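PDB 2EZV: type II restriction enzyme SfiI, which recognises the double-stranded DNA sequence 5'-GGCCN(5)GGCC-3' as a tetramer and cleaves within it to leave fragments with terminal 5'-phosphates. Local coordinates for residues V183-H188 with C230-Q235. Numbering follows the deposited sequence.
Sequences VLSLPH and CPWRLQ
The guanidinium of Arg-233 overlaps the ring of Pro-187, whose CB lies 3.6 Å from Arg-233 CZ, over the centre of one face; Trp-232 rim carbon CH2 sits over the centre of the opposite face, the indole inclined to the cation. The arginine chain runs extended from CG to NE (chi3 180°), and its methylenes pass over the carbonyl of Ser-185, with Arg-233 CD 3.5 Å from Ser-185 O. From there NH1 bonds back to the same oxygen (Arg-233 NH1 to Ser-185 O, 3.1 Å), which lies close to the guanidinium plane although the donor stands well above the plane of the carbonyl. Nearby, the backbones pair as antiparallel strands of the central mixed sheet in this PDDEXK-clan nuclease. Val-183 and Gln-235 exchange two hydrogen bonds, and beyond the last bridge Ser-185 N bonds to Arg-233 O (3.1 Å) in the 3-10 turn 231-233. On one face Leu-184 CG meets Leu-234 CD2 at 3.7 Å, under helix 223-229. Gln-235 bends at chi2 (-60°), which turns CD back, and its NE2 bonds to Trp-232 O at 2.7 Å and to Arg-251 O. Glu-14 and Glu-17 of helix 10-41 form salt bridges with Arg-233 NH2, and Tyr-195 OH bonds NE. With every guanidinium nitrogen engaged and carboxylates adjacent, the buried arginine probably stays protonated, linking segment 183-188, the 3-10 turn and helix 10-41 through one charge.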
loop_
_atom_site.group_PDB
_atom_site.type_symbol
_atom_site.label_atom_id
_atom_site.label_comp_id
_atom_site.label_asym_id
_atom_site.label_seq_id
_atom_site.Cartn_x
_atom_site.Cartn_y
_atom_site.Cartn_z
ATOM N N VAL D 183 -16.909 19.421 4.071
ATOM C CA VAL D 183 -17.096 17.990 3.924
ATOM C C VAL D 183 -18.493 17.661 4.421
ATOM O O VAL D 183 -18.860 18.031 5.537
ATOM C CB VAL D 183 -16.055 17.201 4.730
ATOM C CG1 VAL D 183 -15.991 15.775 4.215
ATOM C CG2 VAL D 183 -14.680 17.874 4.624
ATOM N N LEU D 184 -19.277 16.981 3.587
ATOM C CA LEU D 184 -20.644 16.622 3.957
ATOM C C LEU D 184 -20.896 15.117 4.018
ATOM O O LEU D 184 -20.400 14.349 3.191
ATOM C CB LEU D 184 -21.646 17.240 2.980
ATOM C CG LEU D 184 -21.804 18.757 2.882
ATOM C CD1 LEU D 184 -20.553 19.418 2.336
ATOM C CD2 LEU D 184 -22.968 19.044 1.973
ATOM N N SER D 185 -21.684 14.716 5.009
ATOM C CA SER D 185 -22.057 13.327 5.210
ATOM C C SER D 185 -23.563 13.254 5.002
ATOM O O SER D 185 -24.339 13.791 5.802
ATOM C CB SER D 185 -21.692 12.884 6.637
ATOM O OG SER D 185 -22.125 11.556 6.904
ATOM N N LEU D 186 -23.984 12.612 3.918
ATOM C CA LEU D 186 -25.403 12.492 3.638
ATOM C C LEU D 186 -25.942 11.213 4.238
ATOM O O LEU D 186 -25.435 10.121 3.975
ATOM C CB LEU D 186 -25.665 12.527 2.137
ATOM C CG LEU D 186 -25.193 13.817 1.458
ATOM C CD1 LEU D 186 -25.667 13.823 0.013
ATOM C CD2 LEU D 186 -25.728 15.035 2.206
ATOM N N PRO D 187 -26.997 11.333 5.050
ATOM C CA PRO D 187 -27.614 10.186 5.706
ATOM C C PRO D 187 -28.075 9.059 4.787
ATOM O O PRO D 187 -28.660 9.287 3.723
ATOM C CB PRO D 187 -28.753 10.818 6.513
ATOM C CG PRO D 187 -29.073 12.064 5.743
ATOM C CD PRO D 187 -27.721 12.577 5.365
ATOM N N HIS D 188 -27.785 7.836 5.214
ATOM C CA HIS D 188 -28.163 6.647 4.472
ATOM C C HIS D 188 -29.688 6.593 4.314
ATOM O O HIS D 188 -30.436 7.154 5.124
ATOM C CB HIS D 188 -27.655 5.411 5.222
ATOM C CG HIS D 188 -27.899 4.119 4.508
ATOM N ND1 HIS D 188 -29.128 3.498 4.491
ATOM C CD2 HIS D 188 -27.066 3.325 3.796
ATOM C CE1 HIS D 188 -29.043 2.374 3.803
ATOM N NE2 HIS D 188 -27.801 2.246 3.369
ATOM N N CYS D 230 -28.425 18.226 11.808
ATOM C CA CYS D 230 -27.379 17.470 12.489
ATOM C C CYS D 230 -26.036 18.162 12.257
ATOM O O CYS D 230 -25.417 18.011 11.206
ATOM C CB CYS D 230 -27.334 16.039 11.946
ATOM S SG CYS D 230 -26.196 14.927 12.805
ATOM N N PRO D 231 -25.569 18.930 13.251
ATOM C CA PRO D 231 -24.307 19.670 13.190
ATOM C C PRO D 231 -23.081 18.958 12.619
ATOM O O PRO D 231 -22.394 19.517 11.761
ATOM C CB PRO D 231 -24.095 20.101 14.641
ATOM C CG PRO D 231 -25.489 20.319 15.122
ATOM C CD PRO D 231 -26.214 19.110 14.565
ATOM N N TRP D 232 -22.796 17.739 13.082
ATOM C CA TRP D 232 -21.605 17.045 12.601
ATOM C C TRP D 232 -21.633 16.617 11.149
ATOM O O TRP D 232 -20.593 16.316 10.578
ATOM C CB TRP D 232 -21.257 15.836 13.483
ATOM C CG TRP D 232 -22.269 14.732 13.510
ATOM C CD1 TRP D 232 -23.196 14.504 14.478
ATOM C CD2 TRP D 232 -22.427 13.680 12.545
ATOM N NE1 TRP D 232 -23.922 13.373 14.183
ATOM C CE2 TRP D 232 -23.471 12.849 13.003
ATOM C CE3 TRP D 232 -21.790 13.361 11.341
ATOM C CZ2 TRP D 232 -23.894 11.714 12.297
ATOM C CZ3 TRP D 232 -22.211 12.232 10.636
ATOM C CH2 TRP D 232 -23.254 11.425 11.119
ATOM N N ARG D 233 -22.811 16.589 10.543
ATOM C CA ARG D 233 -22.903 16.193 9.145
ATOM C C ARG D 233 -22.380 17.262 8.192
ATOM O O ARG D 233 -22.354 17.058 6.985
ATOM C CB ARG D 233 -24.340 15.825 8.786
ATOM C CG ARG D 233 -24.737 14.453 9.295
ATOM C CD ARG D 233 -26.118 14.042 8.820
ATOM N NE ARG D 233 -26.463 12.716 9.317
ATOM C CZ ARG D 233 -26.018 11.573 8.800
ATOM N NH1 ARG D 233 -25.207 11.583 7.756
ATOM N NH2 ARG D 233 -26.377 10.417 9.341
ATOM N N LEU D 234 -21.968 18.398 8.736
ATOM C CA LEU D 234 -21.425 19.485 7.930
ATOM C C LEU D 234 -20.148 19.981 8.599
ATOM O O LEU D 234 -20.188 20.577 9.677
ATOM C CB LEU D 234 -22.444 20.623 7.815
ATOM C CG LEU D 234 -22.189 21.834 6.901
ATOM C CD1 LEU D 234 -21.222 22.790 7.559
ATOM C CD2 LEU D 234 -21.674 21.375 5.549
ATOM N N GLN D 235 -19.014 19.715 7.962
ATOM C CA GLN D 235 -17.724 20.139 8.491
ATOM C C GLN D 235 -17.114 21.200 7.582
ATOM O O GLN D 235 -17.438 21.287 6.401
ATOM C CB GLN D 235 -16.771 18.948 8.590
ATOM C CG GLN D 235 -17.244 17.831 9.496
ATOM C CD GLN D 235 -17.453 18.280 10.925
ATOM O OE1 GLN D 235 -16.665 19.049 11.468
ATOM N NE2 GLN D 235 -18.515 17.782 11.554
#